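Side-chain contacts in kinectin 1 (Kinesin receptor) (Legionella pneumophila, PDB 4MU6), which is a Legionella effector of unknown molecular function, whose N-terminal domain forms a long, mainly helical rod consistent with coiled-coil architecture: residues K33-I36 and I42-I45; L13-I18 and L264-K269; T52-R57 and D250-A255; K274-T277 and E282-A285; K74-E79 and Q209-Y214. All coordinates share one frame; numbering follows the deposited sequence.

Contact 1: residues K33-I36 and I42-I45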
# COMPACT_ATOMS: atom_id res chain seq x y z
N LYS A 33 40.45 -7.03 -35.17
CA LYS A 33 41.04 -5.80 -35.68
C LYS A 33 40.07 -4.61 -35.62
O LYS A 33 40.43 -3.52 -35.18
CB LYS A 33 41.53 -5.99 -37.11
CG LYS A 33 42.44 -4.89 -37.62
CD LYS A 33 42.32 -4.74 -39.12
CE LYS A 33 40.88 -4.42 -39.48
NZ LYS A 33 40.62 -4.44 -40.94
N ASP A 34 38.83 -4.82 -36.06
CA ASP A 34 37.85 -3.73 -36.04
C ASP A 34 37.46 -3.36 -34.61
O ASP A 34 37.30 -2.19 -34.28
CB ASP A 34 36.61 -4.07 -36.88
CG ASP A 34 36.83 -3.83 -38.37
OD1 ASP A 34 37.63 -2.92 -38.71
OD2 ASP A 34 36.23 -4.54 -39.20
N LEU A 35 37.34 -4.37 -33.75
CA LEU A 35 37.00 -4.09 -32.37
C LEU A 35 38.09 -3.24 -31.71
O LEU A 35 37.78 -2.29 -31.01
CB LEU A 35 36.70 -5.38 -31.59
CG LEU A 35 35.42 -6.12 -31.99
CD1 LEU A 35 35.35 -7.45 -31.29
CD2 LEU A 35 34.16 -5.30 -31.66
N ILE A 36 39.36 -3.57 -31.96
CA ILE A 36 40.46 -2.76 -31.42
C ILE A 36 40.42 -1.33 -31.96
O ILE A 36 40.50 -0.37 -31.21
CB ILE A 36 41.82 -3.36 -31.77
CG1 ILE A 36 41.93 -4.75 -31.16
CG2 ILE A 36 42.92 -2.47 -31.24
CD1 ILE A 36 43.07 -5.57 -31.72
N ILE A 42 32.67 -2.98 -26.75
CA ILE A 42 32.38 -4.10 -27.64
C ILE A 42 30.87 -4.35 -27.55
O ILE A 42 30.35 -4.55 -26.45
CB ILE A 42 33.14 -5.39 -27.24
CG1 ILE A 42 34.63 -5.12 -27.00
CG2 ILE A 42 32.89 -6.50 -28.27
CD1 ILE A 42 35.29 -4.26 -28.05
N PRO A 43 30.17 -4.28 -28.69
CA PRO A 43 28.70 -4.30 -28.65
C PRO A 43 28.12 -5.59 -28.10
O PRO A 43 27.16 -5.51 -27.34
CB PRO A 43 28.31 -4.12 -30.13
CG PRO A 43 29.41 -3.28 -30.68
CD PRO A 43 30.67 -3.85 -30.01
N TRP A 44 28.68 -6.74 -28.46
CA TRP A 44 28.18 -7.99 -27.91
C TRP A 44 28.34 -8.04 -26.39
O TRP A 44 27.47 -8.52 -25.68
CB TRP A 44 28.88 -9.20 -28.54
CG TRP A 44 28.35 -10.51 -28.01
CD1 TRP A 44 28.82 -11.21 -26.93
CD2 TRP A 44 27.25 -11.26 -28.53
NE1 TRP A 44 28.08 -12.36 -26.76
CE2 TRP A 44 27.11 -12.41 -27.73
CE3 TRP A 44 26.36 -11.06 -29.59
CZ2 TRP A 44 26.12 -13.36 -27.96
CZ3 TRP A 44 25.37 -12.02 -29.82
CH2 TRP A 44 25.26 -13.15 -29.00
N ILE A 45 29.47 -7.55 -25.91
CA ILE A 45 29.77 -7.61 -24.48
C ILE A 45 28.94 -6.60 -23.69
O ILE A 45 28.42 -6.91 -22.61
CB ILE A 45 31.28 -7.39 -24.23
CG1 ILE A 45 32.09 -8.46 -24.97
CG2 ILE A 45 31.58 -7.44 -22.74
CD1 ILE A 45 33.61 -8.22 -24.98
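Leu35 lays its isopropyl end across the branched side chain of Ile42, so that each of its two methyls rests on the isoleucine. CD2 does most of the touching: it lies 3.8 Å from Ile42 CG2 and 3.9 Å from Ile42 CD1, caught between the two methyl branches, while Leu35 CD1 packs on the same CG2 at 4.0 Å. The two side chains run at about a right angle, and the leucine therefore spans the isoleucine instead of lying along it. Further back, Leu35 CB meets Ile42 CD1 at 4.0 Å. That second meeting depends on the folded outer part of Ile42, whose chi2 of -45° swings CD1 back towards the leucine although the CB of Ile42 is not aimed at helix 29-38. Pro43 adds a smaller contribution through its ring carbon CD, 4.1 Å from Leu35 CD2. The example illustrates how the short connection between two successive helices is packed by a few apolar groups: Ile42 occupies the N-cap position of helix 43-105, and Pro43 begins that helix, where a residue without an N-H costs no helical hydrogen bond. Backbone polarity at the turn is met from a third helix, since the N of Ile42 is bonded to the side-chain oxygen of Asn259 and the O of Ile36 to the hydroxyl of Tyr260. The contact thus joins helix 29-38 to the start of helix 43-105, with helix 227-273 beside both; Ile42 also touches Phe263, and neighbouring Ile36 faces Leu267 and helix 280-294.

Contact 2: residues L13-I18 and L264-K269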
# COMPACT_ATOMS: atom_id res chain seq x y z
N LEU A 13 32.17 -7.20 -12.98
CA LEU A 13 31.10 -7.70 -13.85
C LEU A 13 31.51 -7.64 -15.32
O LEU A 13 31.37 -8.62 -16.06
CB LEU A 13 29.80 -6.92 -13.64
CG LEU A 13 28.62 -7.34 -14.54
CD1 LEU A 13 28.27 -8.78 -14.30
CD2 LEU A 13 27.41 -6.46 -14.28
N VAL A 14 32.02 -6.49 -15.74
CA VAL A 14 32.45 -6.32 -17.12
C VAL A 14 33.56 -7.32 -17.46
O VAL A 14 33.55 -7.92 -18.54
CB VAL A 14 32.91 -4.87 -17.39
CG1 VAL A 14 33.35 -4.69 -18.83
CG2 VAL A 14 31.77 -3.90 -17.05
N THR A 15 34.47 -7.52 -16.52
CA THR A 15 35.58 -8.44 -16.72
C THR A 15 35.08 -9.86 -16.95
O THR A 15 35.56 -10.56 -17.85
CB THR A 15 36.54 -8.44 -15.51
OG1 THR A 15 37.13 -7.14 -15.37
CG2 THR A 15 37.64 -9.46 -15.70
N GLU A 16 34.12 -10.27 -16.13
CA GLU A 16 33.55 -11.60 -16.24
C GLU A 16 32.95 -11.77 -17.62
O GLU A 16 33.13 -12.80 -18.27
CB GLU A 16 32.50 -11.82 -15.17
CG GLU A 16 31.94 -13.24 -15.13
CD GLU A 16 30.67 -13.36 -14.29
OE1 GLU A 16 30.58 -14.31 -13.47
OE2 GLU A 16 29.76 -12.52 -14.45
N HIS A 17 32.26 -10.74 -18.09
CA HIS A 17 31.64 -10.80 -19.42
C HIS A 17 32.65 -10.71 -20.57
O HIS A 17 32.43 -11.27 -21.64
CB HIS A 17 30.55 -9.74 -19.55
CG HIS A 17 29.31 -10.07 -18.79
ND1 HIS A 17 28.15 -10.48 -19.41
CD2 HIS A 17 29.05 -10.08 -17.46
CE1 HIS A 17 27.22 -10.71 -18.49
NE2 HIS A 17 27.75 -10.47 -17.30
N ILE A 18 33.75 -9.99 -20.36
CA ILE A 18 34.82 -9.98 -21.34
C ILE A 18 35.48 -11.35 -21.43
O ILE A 18 35.70 -11.87 -22.52
CB ILE A 18 35.90 -8.95 -21.00
CG1 ILE A 18 35.35 -7.55 -21.22
CG2 ILE A 18 37.17 -9.17 -21.85
CD1 ILE A 18 36.19 -6.49 -20.57
N LEU A 264 40.81 -4.51 -24.08
CA LEU A 264 42.15 -4.44 -24.65
C LEU A 264 43.14 -5.21 -23.77
O LEU A 264 43.94 -6.00 -24.27
CB LEU A 264 42.56 -2.98 -24.84
CG LEU A 264 43.26 -2.67 -26.17
CD1 LEU A 264 42.35 -2.97 -27.36
CD2 LEU A 264 43.77 -1.23 -26.21
N GLU A 265 43.05 -5.01 -22.45
CA GLU A 265 43.87 -5.75 -21.48
C GLU A 265 43.67 -7.25 -21.58
O GLU A 265 44.63 -8.04 -21.60
CB GLU A 265 43.53 -5.31 -20.05
CG GLU A 265 44.00 -3.92 -19.66
CD GLU A 265 45.50 -3.86 -19.39
OE1 GLU A 265 46.10 -4.94 -19.16
OE2 GLU A 265 46.07 -2.75 -19.41
N GLU A 266 42.41 -7.68 -21.63
CA GLU A 266 42.13 -9.10 -21.64
C GLU A 266 42.48 -9.73 -22.97
O GLU A 266 42.74 -10.91 -23.04
CB GLU A 266 40.66 -9.37 -21.29
CG GLU A 266 40.35 -9.18 -19.82
CD GLU A 266 41.13 -10.15 -18.95
OE1 GLU A 266 41.36 -11.29 -19.40
OE2 GLU A 266 41.51 -9.76 -17.82
N LEU A 267 42.46 -8.93 -24.03
CA LEU A 267 42.67 -9.45 -25.36
C LEU A 267 44.13 -9.79 -25.50
O LEU A 267 44.49 -10.80 -26.13
CB LEU A 267 42.29 -8.40 -26.40
CG LEU A 267 42.63 -8.78 -27.84
CD1 LEU A 267 41.82 -10.01 -28.25
CD2 LEU A 267 42.36 -7.62 -28.78
N GLN A 268 44.97 -8.94 -24.91
CA GLN A 268 46.41 -9.15 -24.87
C GLN A 268 46.68 -10.52 -24.24
O GLN A 268 47.42 -11.33 -24.79
CB GLN A 268 47.10 -8.02 -24.11
CG GLN A 268 48.62 -8.02 -24.17
CD GLN A 268 49.17 -7.52 -25.51
OE1 GLN A 268 49.20 -8.26 -26.50
NE2 GLN A 268 49.63 -6.27 -25.53
N LYS A 269 46.03 -10.79 -23.10
CA LYS A 269 46.18 -12.08 -22.42
C LYS A 269 45.75 -13.23 -23.31
O LYS A 269 46.47 -14.21 -23.45
CB LYS A 269 45.39 -12.11 -21.11
CG LYS A 269 45.91 -11.12 -20.07
CD LYS A 269 44.86 -10.77 -19.03
CE LYS A 269 44.63 -11.91 -18.03
NZ LYS A 269 43.55 -11.59 -17.04
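This is a small helix-to-helix contact of aliphatic character, in which Ile18 of helix 10-22 meets the hydrocarbon part of Glu266 on helix 227-273, near the end of the rod where the modelled chain both begins and stops. Ile18 CG2 does the touching, 3.5 Å from Glu266 CB, a close carbon-to-carbon approach, and 3.8 Å from Glu266 CG. CG2 is the branch of Ile18 that lies anti to the backbone N, and it reaches the glutamate stem; the CB of each residue already points at the opposite helix. Beyond CG the glutamate bends, with chi2 at -62°, which brings its carboxylate within reach of Lys269, about one turn further on. There Lys269 NZ forms a salt bridge to Glu266 OE2 at 2.8 Å, arriving on the syn side and 17° out of the carboxylate plane, and a weak second bond reaches OE1. The charged end is thereby held by its own helix, and the methylenes are left to face Ile18. Thr15 brings its methyl CG2 to within 4.4 Å of Glu266 OE2, while its hydroxyl is bonded to the backbone O of Glu11. Lys19 and Leu22 extend the row of contacts on Glu266. Packing of a methyl on the aliphatic stem of a charged residue, whose carboxylate is paired within its own helix, fits the partly buried flank of a helical bundle.

Contact 3: residues T52-R57 and D250-A255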
# COMPACT_ATOMS: atom_id res chain seq x y z
N THR A 52 22.36 -8.39 -17.87
CA THR A 52 22.61 -8.74 -16.47
C THR A 52 22.18 -7.61 -15.53
O THR A 52 21.57 -7.86 -14.49
CB THR A 52 24.08 -9.07 -16.22
OG1 THR A 52 24.42 -10.30 -16.87
CG2 THR A 52 24.36 -9.19 -14.71
N LEU A 53 22.52 -6.37 -15.86
CA LEU A 53 22.15 -5.26 -14.97
C LEU A 53 20.64 -5.06 -14.89
O LEU A 53 20.09 -4.75 -13.82
CB LEU A 53 22.87 -3.97 -15.37
CG LEU A 53 24.36 -3.98 -15.02
CD1 LEU A 53 25.10 -2.87 -15.73
CD2 LEU A 53 24.52 -3.84 -13.51
N LEU A 54 19.96 -5.24 -16.02
CA LEU A 54 18.51 -5.06 -16.06
C LEU A 54 17.81 -6.13 -15.25
O LEU A 54 16.83 -5.83 -14.54
CB LEU A 54 18.01 -5.07 -17.50
CG LEU A 54 18.45 -3.86 -18.31
CD1 LEU A 54 18.18 -4.11 -19.77
CD2 LEU A 54 17.72 -2.60 -17.82
N LYS A 55 18.29 -7.37 -15.37
CA LYS A 55 17.75 -8.48 -14.59
C LYS A 55 17.95 -8.23 -13.11
O LYS A 55 17.04 -8.48 -12.32
CB LYS A 55 18.38 -9.80 -14.97
CG LYS A 55 17.87 -10.42 -16.27
CD LYS A 55 18.75 -11.62 -16.69
CE LYS A 55 18.27 -12.29 -17.99
NZ LYS A 55 18.60 -11.53 -19.23
N SER A 56 19.13 -7.75 -12.75
CA SER A 56 19.45 -7.38 -11.37
C SER A 56 18.54 -6.26 -10.85
O SER A 56 18.05 -6.31 -9.71
CB SER A 56 20.91 -6.94 -11.27
OG SER A 56 21.78 -8.04 -11.43
N ARG A 57 18.33 -5.24 -11.68
CA ARG A 57 17.46 -4.15 -11.34
C ARG A 57 16.05 -4.68 -11.14
O ARG A 57 15.37 -4.33 -10.17
CB ARG A 57 17.41 -3.10 -12.44
CG ARG A 57 16.45 -1.94 -12.11
CD ARG A 57 15.97 -1.29 -13.38
NE ARG A 57 15.23 -2.25 -14.19
CZ ARG A 57 14.93 -2.09 -15.48
NH1 ARG A 57 15.32 -1.00 -16.12
NH2 ARG A 57 14.23 -3.03 -16.11
N ASP A 250 22.96 4.32 -14.25
CA ASP A 250 24.31 4.78 -13.93
C ASP A 250 25.33 3.66 -14.06
O ASP A 250 26.45 3.86 -14.52
CB ASP A 250 24.37 5.36 -12.51
CG ASP A 250 23.66 6.69 -12.39
OD1 ASP A 250 23.32 7.29 -13.43
OD2 ASP A 250 23.47 7.15 -11.24
N LEU A 251 24.94 2.47 -13.60
CA LEU A 251 25.79 1.28 -13.69
C LEU A 251 26.04 0.88 -15.14
O LEU A 251 27.15 0.49 -15.52
CB LEU A 251 25.14 0.13 -12.91
CG LEU A 251 25.40 0.18 -11.40
CD1 LEU A 251 24.55 -0.84 -10.65
CD2 LEU A 251 26.89 -0.03 -11.11
N ILE A 252 25.01 1.01 -15.97
CA ILE A 252 25.18 0.75 -17.38
C ILE A 252 26.16 1.76 -18.00
O ILE A 252 27.06 1.38 -18.75
CB ILE A 252 23.83 0.73 -18.12
CG1 ILE A 252 23.03 -0.49 -17.67
CG2 ILE A 252 24.05 0.68 -19.64
CD1 ILE A 252 21.55 -0.36 -17.89
N GLN A 253 25.99 3.03 -17.67
CA GLN A 253 26.89 4.05 -18.18
C GLN A 253 28.32 3.82 -17.72
O GLN A 253 29.25 4.00 -18.49
CB GLN A 253 26.42 5.46 -17.80
CG GLN A 253 27.32 6.57 -18.31
CD GLN A 253 27.54 6.50 -19.81
OE1 GLN A 253 26.67 6.05 -20.56
NE2 GLN A 253 28.71 6.95 -20.26
N GLU A 254 28.50 3.42 -16.47
CA GLU A 254 29.82 3.10 -15.94
C GLU A 254 30.48 1.95 -16.70
O GLU A 254 31.63 2.05 -17.17
CB GLU A 254 29.74 2.74 -14.46
CG GLU A 254 30.94 3.20 -13.66
CD GLU A 254 30.68 3.19 -12.16
OE1 GLU A 254 29.51 3.34 -11.75
OE2 GLU A 254 31.67 3.03 -11.40
N ALA A 255 29.75 0.85 -16.81
CA ALA A 255 30.20 -0.33 -17.53
C ALA A 255 30.55 0.02 -18.97
O ALA A 255 31.49 -0.54 -19.53
CB ALA A 255 29.12 -1.43 -17.49
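Two long antiparallel helices pack together in this part of the rod, and Leu53 of helix 43-105 sits between Leu251 and Ile252 of helix 227-273. The local axes approach to 10.5 Å at an angle of 161°. Both methyls of Leu53 are engaged: CD1 lies 3.7 Å from Ile252 CG1, and CD2 touches both CB and CD1 of Leu251, each at 4.1 Å. The leucine meets Leu251 at about a right angle but lies alongside Ile252, the two side chains running in opposite directions; Leu53 CD1 also comes 3.9 Å from the C of Leu251. At the margin Leu54 adds a looser touch, its CD2 being 4.4 Å from Ile252 CD1. On the flank of helix 43-105, Ser56 OG returns to Thr52 O at 3.1 Å, and the N of Ser56 reaches the same oxygen from the opposite face of its carbonyl plane. Serine's hydroxyl is thus spent within its own helix. What joins the two segments is purely apolar, so the pairing here rests on shape and on burial of methyl groups, with no polar bond to fix its register.

Contact 4: residues K274-T277 and E282-A285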
# COMPACT_ATOMS: atom_id res chain seq x y z
N LYS A 274 47.32 -18.56 -26.31
CA LYS A 274 47.21 -19.48 -27.44
C LYS A 274 45.96 -20.38 -27.45
O LYS A 274 45.90 -21.34 -28.22
CB LYS A 274 48.47 -20.34 -27.59
CG LYS A 274 49.76 -19.53 -27.59
CD LYS A 274 50.95 -20.42 -27.89
CE LYS A 274 52.20 -19.59 -28.05
NZ LYS A 274 53.29 -20.41 -28.65
N LYS A 275 44.97 -20.09 -26.62
CA LYS A 275 43.68 -20.78 -26.73
C LYS A 275 42.83 -20.07 -27.78
O LYS A 275 41.83 -19.43 -27.46
CB LYS A 275 42.95 -20.82 -25.38
CG LYS A 275 43.69 -21.59 -24.30
CD LYS A 275 42.77 -21.92 -23.14
CE LYS A 275 41.77 -22.99 -23.53
NZ LYS A 275 42.44 -24.24 -23.98
N HIS A 276 43.25 -20.19 -29.03
CA HIS A 276 42.61 -19.47 -30.14
C HIS A 276 43.08 -20.10 -31.44
O HIS A 276 43.90 -21.01 -31.43
CB HIS A 276 42.97 -17.97 -30.09
CG HIS A 276 44.44 -17.70 -30.23
ND1 HIS A 276 45.13 -17.91 -31.40
CD2 HIS A 276 45.35 -17.24 -29.33
CE1 HIS A 276 46.41 -17.60 -31.22
NE2 HIS A 276 46.56 -17.18 -29.97
N THR A 277 42.57 -19.61 -32.57
CA THR A 277 42.83 -20.22 -33.87
C THR A 277 43.56 -19.26 -34.81
O THR A 277 43.57 -19.43 -36.04
CB THR A 277 41.52 -20.71 -34.52
OG1 THR A 277 40.50 -19.72 -34.35
CG2 THR A 277 41.05 -22.00 -33.86
N GLU A 282 48.92 -13.47 -37.72
CA GLU A 282 47.69 -12.79 -37.33
C GLU A 282 47.84 -12.15 -35.95
O GLU A 282 47.50 -10.97 -35.76
CB GLU A 282 46.52 -13.78 -37.36
CG GLU A 282 46.09 -14.15 -38.77
CD GLU A 282 44.91 -15.10 -38.83
OE1 GLU A 282 44.82 -16.01 -37.98
OE2 GLU A 282 44.06 -14.93 -39.73
N VAL A 283 48.35 -12.93 -35.01
CA VAL A 283 48.63 -12.45 -33.66
C VAL A 283 49.51 -11.20 -33.68
O VAL A 283 49.19 -10.19 -33.05
CB VAL A 283 49.34 -13.55 -32.83
CG1 VAL A 283 49.58 -13.08 -31.43
CG2 VAL A 283 48.50 -14.81 -32.80
N ASP A 284 50.61 -11.27 -34.42
CA ASP A 284 51.54 -10.16 -34.45
C ASP A 284 50.90 -8.93 -35.08
O ASP A 284 51.15 -7.80 -34.65
CB ASP A 284 52.82 -10.54 -35.20
CG ASP A 284 53.74 -11.41 -34.36
OD1 ASP A 284 53.50 -11.53 -33.13
OD2 ASP A 284 54.70 -11.97 -34.93
N ALA A 285 50.06 -9.16 -36.10
CA ALA A 285 49.35 -8.07 -36.77
C ALA A 285 48.35 -7.40 -35.83
O ALA A 285 48.09 -6.21 -35.94
CB ALA A 285 48.66 -8.57 -38.01
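His276 and Val283 carry this contact, which folds the loop after helix 227-273 back onto helix 280-294. The imidazole presents CE1 to Val283 CG2 at 3.8 Å, with NE2 a little further from the same methyl at 4.2 Å; the methyl approaches the ring obliquely, and the two side chains cross at about a right angle. Val283 CG2, with chi1 at -178°, stands beside the backbone N, and it is this branch that meets the ring. The histidine takes the less common rotamer with CG between its backbone N and carbonyl carbon, chi1 61°, which directs the ring from the loop to the helix. Its ND1 is bonded to the backbone N of Leu278, and the adjoining CE1 meets the valine. The loop itself is bent by Lys274, whose positive phi ends helix 227-273, and by an inverse gamma turn centred on Lys275, closed by a weak bond of 3.0 Å from His276 N to Lys274 O. Glu282 OE1 comes within 4.1 Å of Thr277 O, two acceptors that make no bond with each other; OE1 is instead bonded to the N of Ser279, and the hydroxyl of Thr277 to the O of Glu25. His276 ND1 and Glu282 OE1 stand 6.9 Å apart, too far to pair. The chemistry implies a surface turn several of whose side-chain polar atoms are bonded to backbone, nearby at Leu278 and Ser279 and across the fold at Glu25; ND1 paired with an N-H is consistent with a neutral ring protonated at NE2, although its charge is not seen.

Contact 5: residues K74-E79 and Q209-Y214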
# COMPACT_ATOMS: atom_id res chain seq x y z
N LYS A 74 -0.31 -5.55 6.13
CA LYS A 74 -0.44 -5.86 7.55
C LYS A 74 -1.04 -4.69 8.34
O LYS A 74 -1.76 -4.89 9.32
CB LYS A 74 0.93 -6.21 8.14
CG LYS A 74 1.54 -7.54 7.63
CD LYS A 74 3.01 -7.68 8.04
CE LYS A 74 3.56 -9.06 7.70
NZ LYS A 74 5.05 -9.16 7.92
N ALA A 75 -0.69 -3.48 7.92
CA ALA A 75 -1.14 -2.29 8.61
C ALA A 75 -2.64 -2.15 8.39
O ALA A 75 -3.39 -1.90 9.33
CB ALA A 75 -0.39 -1.06 8.11
N GLN A 76 -3.08 -2.35 7.15
CA GLN A 76 -4.51 -2.31 6.86
C GLN A 76 -5.30 -3.39 7.57
O GLN A 76 -6.43 -3.15 8.03
CB GLN A 76 -4.79 -2.41 5.36
CG GLN A 76 -6.28 -2.29 5.03
CD GLN A 76 -6.80 -0.86 5.11
OE1 GLN A 76 -6.34 0.02 4.39
NE2 GLN A 76 -7.79 -0.64 5.99
N LEU A 77 -4.73 -4.60 7.65
CA LEU A 77 -5.40 -5.69 8.34
C LEU A 77 -5.62 -5.30 9.80
O LEU A 77 -6.74 -5.37 10.30
CB LEU A 77 -4.64 -7.01 8.23
CG LEU A 77 -5.42 -8.23 8.76
CD1 LEU A 77 -6.81 -8.37 8.11
CD2 LEU A 77 -4.63 -9.52 8.59
N ALA A 78 -4.56 -4.85 10.46
CA ALA A 78 -4.67 -4.37 11.84
C ALA A 78 -5.70 -3.23 12.03
O ALA A 78 -6.44 -3.23 13.02
CB ALA A 78 -3.28 -3.96 12.37
N GLU A 79 -5.75 -2.28 11.10
CA GLU A 79 -6.74 -1.19 11.18
C GLU A 79 -8.14 -1.77 11.12
O GLU A 79 -9.02 -1.36 11.87
CB GLU A 79 -6.58 -0.22 10.01
CG GLU A 79 -5.77 1.03 10.28
CD GLU A 79 -5.71 1.94 9.06
OE1 GLU A 79 -4.82 1.74 8.20
OE2 GLU A 79 -6.56 2.85 8.96
N GLN A 209 -12.11 -9.94 0.79
CA GLN A 209 -12.22 -10.71 -0.43
C GLN A 209 -10.93 -10.58 -1.25
O GLN A 209 -10.39 -11.57 -1.78
CB GLN A 209 -13.40 -10.24 -1.26
CG GLN A 209 -13.61 -11.02 -2.54
CD GLN A 209 -14.33 -12.34 -2.32
OE1 GLN A 209 -14.67 -12.70 -1.19
NE2 GLN A 209 -14.58 -13.07 -3.41
N ALA A 210 -10.42 -9.35 -1.34
CA ALA A 210 -9.21 -9.08 -2.11
C ALA A 210 -8.03 -9.84 -1.52
O ALA A 210 -7.14 -10.28 -2.25
CB ALA A 210 -8.89 -7.59 -2.13
N ARG A 211 -8.03 -10.00 -0.20
CA ARG A 211 -6.93 -10.70 0.45
C ARG A 211 -6.85 -12.16 0.00
O ARG A 211 -5.76 -12.71 -0.12
CB ARG A 211 -7.00 -10.58 1.98
CG ARG A 211 -6.73 -9.16 2.48
CD ARG A 211 -6.58 -9.10 3.99
NE ARG A 211 -6.57 -7.72 4.45
CZ ARG A 211 -7.63 -7.06 4.91
NH1 ARG A 211 -8.82 -7.65 5.01
NH2 ARG A 211 -7.51 -5.80 5.27
N ILE A 212 -8.01 -12.78 -0.26
CA ILE A 212 -8.04 -14.14 -0.78
C ILE A 212 -7.27 -14.23 -2.10
O ILE A 212 -6.50 -15.14 -2.31
CB ILE A 212 -9.48 -14.64 -1.01
CG1 ILE A 212 -10.26 -14.71 0.31
CG2 ILE A 212 -9.47 -15.97 -1.73
CD1 ILE A 212 -9.74 -15.78 1.27
N GLY A 213 -7.50 -13.27 -2.99
CA GLY A 213 -6.80 -13.24 -4.26
C GLY A 213 -5.32 -12.94 -4.07
O GLY A 213 -4.46 -13.62 -4.64
N TYR A 214 -5.02 -11.93 -3.25
CA TYR A 214 -3.63 -11.54 -3.03
C TYR A 214 -2.82 -12.68 -2.42
O TYR A 214 -1.71 -12.96 -2.85
CB TYR A 214 -3.53 -10.29 -2.15
CG TYR A 214 -2.11 -9.94 -1.73
CD1 TYR A 214 -1.22 -9.35 -2.63
CD2 TYR A 214 -1.67 -10.19 -0.44
CE1 TYR A 214 0.07 -9.02 -2.24
CE2 TYR A 214 -0.37 -9.85 -0.04
CZ TYR A 214 0.48 -9.26 -0.95
OH TYR A 214 1.76 -8.93 -0.56
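Helices 43-105 and 158-217 stand well apart here, the nearest CA atoms being those of Leu77 and Arg211 at 9.5 Å, and the long side chain of Arg211 fills the distance. It runs extended from CG to NE, with chi2 at -171°, and delivers its guanidinium flat beneath a methyl of Leu77. Leu77 CD1 sits 3.5 Å above the guanidinium plane and over its centre, which puts it 3.6 Å from Arg211 CZ and 3.7 Å from Arg211 NE. The leucine reaches this place from a CB that is not aimed at the other helix, its CG lying anti to the backbone N. Gln76 comes in differently: its CG meets Arg211 NH2 at the edge of the group, near its plane, at 3.7 Å, and its amide is turned 42° from the guanidinium. Neither neighbour bonds to the arginine. Its charge is answered by Asp80, one turn further along helix 43-105, whose OD2 forms a salt bridge with NH2. The same carboxylate takes a hydrogen bond from Gln76 NE2 on OD1, so aspartate, arginine and glutamine are linked through one group, and the guanidinium's rotation is probably restrained by it and by the methyl over its face. Gln76 OE1 is bonded to the N of Ser226 and to Asn229 ND2. The contact, interhelical packing of a methyl over a guanidinium face, lies in mid-rod, where residues 74-79 belong to a predicted coiled coil and helix 158-217 ends beside helix 43-105: Tyr73 and Thr224 touch Arg211, and Asn229 brings in the start of helix 227-273.

How the contacts relate
Four of the five contacts cluster towards one end of the rod, whereas contact 5 stands alone near its middle, about 35 Å between centres from contact 3. Contacts 1 and 2 touch through Ile36 and Leu267, and contacts 2 and 3 through Val14 and Ala255. Helix 43-105 runs through contacts 1, 3 and 5, and helix 227-273 is shared by contacts 2 and 3. Chemistry follows place: contacts 1 and 3, both partly buried, use aliphatic carbon alone; contact 2 keeps a charge at its margin; contact 4, at the surface, leaves its polar groups to backbone partners; and contact 5, though buried, is built round an arginine answered by an aspartate.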